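Local coordinates for protein titin,Decorin,Titin (PDB 6SDB) that probably serves as an engineered self-assembling scaffold, pairing the two N-terminal immunoglobulin domains of titin with a peptide from decorin, at residues E21-T26 / P69-A74. Numbering follows the deposited sequence.
Sequences EGSTAT and PAVTKA. With ACT (acetate ion), chain F.
Val71 N donates to Ser23 O at 2.8 Å, with an N-H...O angle of 166°. In return, Val71 O accepts from Gly22 N, also at 2.8 Å and with an angle of 155°. Two bonds in opposite senses to adjacent residues tie the turn after strand 63-68 to the one before strand 25-34. Gly22 has a positive phi of 90°, where a CB would press on the preceding carbonyl O. Val71 is buried; its CG1, lodged between its own N and carbonyl carbon, comes 3.7 Å from Gly22 N, while CG2 reaches 4.4 Å from Ala25 CB. Beyond Ser23, Thr24 OG1 and CG2 both lie 3.7 Å from Pro69 CA. At the other end, Glu21 OE2 accepts a bond of 3.0 Å from a water that is weakly linked to Thr72 OG1. Lys73 NZ stays 4.2 Å from Glu21 OE1, beyond a salt bridge, and donates a hydrogen bond of 3.1 Å to O of an acetate ion, probably from the crystallisation liquor. In this titin immunoglobulin I-set domain, backbone bonding of Ala25 with Ile68 carries the pairing into the sheet of strands 25-34 and 63-68, while Val71 and Ala25 pack on Val98 and Leu96 of strand 88-99 in the facing sheet.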
loop_
_atom_site.group_PDB
_atom_site.type_symbol
_atom_site.label_atom_id
_atom_site.label_comp_id
_atom_site.label_asym_id
_atom_site.label_seq_id
_atom_site.Cartn_x
_atom_site.Cartn_y
_atom_site.Cartn_z
ATOM N N GLU A 21 7.100 6.004 -4.345
ATOM C CA GLU A 21 7.589 5.442 -5.601
ATOM C C GLU A 21 7.091 4.008 -5.782
ATOM O O GLU A 21 7.060 3.218 -4.836
ATOM C CB GLU A 21 9.116 5.487 -5.636
ATOM C CG GLU A 21 9.688 5.360 -7.012
ATOM C CD GLU A 21 10.980 6.147 -7.178
ATOM O OE1 GLU A 21 11.619 6.459 -6.143
ATOM O OE2 GLU A 21 11.352 6.445 -8.350
ATOM N N GLY A 22 6.626 3.695 -6.987
ATOM C CA GLY A 22 6.159 2.360 -7.287
ATOM C C GLY A 22 4.690 2.102 -7.039
ATOM O O GLY A 22 4.138 1.151 -7.613
ATOM N N SER A 23 4.043 2.897 -6.196
ATOM C CA SER A 23 2.626 2.715 -5.931
ATOM C C SER A 23 1.782 3.333 -7.045
ATOM O O SER A 23 2.288 3.875 -8.028
ATOM C CB SER A 23 2.250 3.352 -4.600
ATOM O OG SER A 23 2.330 4.765 -4.704
ATOM N N THR A 24 0.467 3.265 -6.870
ATOM C CA THR A 24 -0.488 3.782 -7.839
ATOM C C THR A 24 -1.057 5.094 -7.311
ATOM O O THR A 24 -1.742 5.110 -6.284
ATOM C CB THR A 24 -1.622 2.786 -8.076
ATOM O OG1 THR A 24 -1.080 1.529 -8.501
ATOM C CG2 THR A 24 -2.569 3.326 -9.127
ATOM N N ALA A 25 -0.827 6.177 -8.039
ATOM C CA ALA A 25 -1.419 7.459 -7.702
ATOM C C ALA A 25 -2.811 7.568 -8.315
ATOM O O ALA A 25 -3.027 7.185 -9.472
ATOM C CB ALA A 25 -0.527 8.600 -8.205
ATOM N N THR A 26 -3.760 8.101 -7.543
ATOM C CA THR A 26 -5.107 8.298 -8.057
ATOM C C THR A 26 -5.592 9.685 -7.677
ATOM O O THR A 26 -5.362 10.151 -6.559
ATOM C CB THR A 26 -6.116 7.234 -7.553
ATOM O OG1 THR A 26 -6.493 7.513 -6.203
ATOM C CG2 THR A 26 -5.537 5.846 -7.621
ATOM N N PRO A 69 -0.665 4.013 -12.421
ATOM C CA PRO A 69 0.006 2.909 -11.730
ATOM C C PRO A 69 1.507 3.004 -11.884
ATOM O O PRO A 69 2.028 3.709 -12.761
ATOM C CB PRO A 69 -0.528 1.655 -12.434
ATOM C CG PRO A 69 -1.560 2.129 -13.413
ATOM C CD PRO A 69 -1.291 3.578 -13.676
ATOM N N ALA A 70 2.194 2.269 -11.003
ATOM C CA ALA A 70 3.645 2.074 -11.089
ATOM C C ALA A 70 4.370 3.404 -11.148
ATOM O O ALA A 70 5.244 3.635 -11.988
ATOM C CB ALA A 70 4.007 1.198 -12.286
ATOM N N VAL A 71 3.941 4.308 -10.275
ATOM C CA VAL A 71 4.389 5.690 -10.339
ATOM C C VAL A 71 5.893 5.795 -10.163
ATOM O O VAL A 71 6.512 5.017 -9.427
ATOM C CB VAL A 71 3.614 6.513 -9.305
ATOM C CG1 VAL A 71 4.258 6.396 -7.852
ATOM C CG2 VAL A 71 3.489 7.904 -9.831
ATOM N N THR A 72 6.491 6.728 -10.887
ATOM C CA THR A 72 7.890 7.067 -10.723
ATOM C C THR A 72 8.052 8.576 -10.650
ATOM O O THR A 72 7.094 9.311 -10.877
ATOM C CB THR A 72 8.716 6.468 -11.849
ATOM O OG1 THR A 72 10.075 6.856 -11.669
ATOM C CG2 THR A 72 8.238 6.979 -13.196
ATOM N N LYS A 73 9.295 9.027 -10.398
ATOM C CA LYS A 73 9.542 10.453 -10.175
ATOM C C LYS A 73 9.206 11.286 -11.409
ATOM O O LYS A 73 8.832 12.467 -11.290
ATOM C CB LYS A 73 11.003 10.688 -9.745
ATOM C CG LYS A 73 11.269 10.502 -8.239
ATOM C CD LYS A 73 12.586 11.160 -7.815
ATOM C CE LYS A 73 12.623 11.610 -6.338
ATOM N NZ LYS A 73 12.554 10.487 -5.375
ATOM N N ALA A 74 9.254 10.673 -12.588
ATOM C CA ALA A 74 8.859 11.385 -13.783
ATOM C C ALA A 74 7.376 11.726 -13.790
ATOM O O ALA A 74 6.965 12.595 -14.564
ATOM C CB ALA A 74 9.206 10.559 -15.004
HETATM C C ACT F . 13.264 10.950 -1.188
HETATM O O ACT F . 13.410 10.926 -2.415
HETATM O OXT ACT F . 12.378 11.531 -0.517
HETATM C CH3 ACT F . 14.313 10.140 -0.374
HETATM O O HOH W 1 13.130 7.623 -10.483
#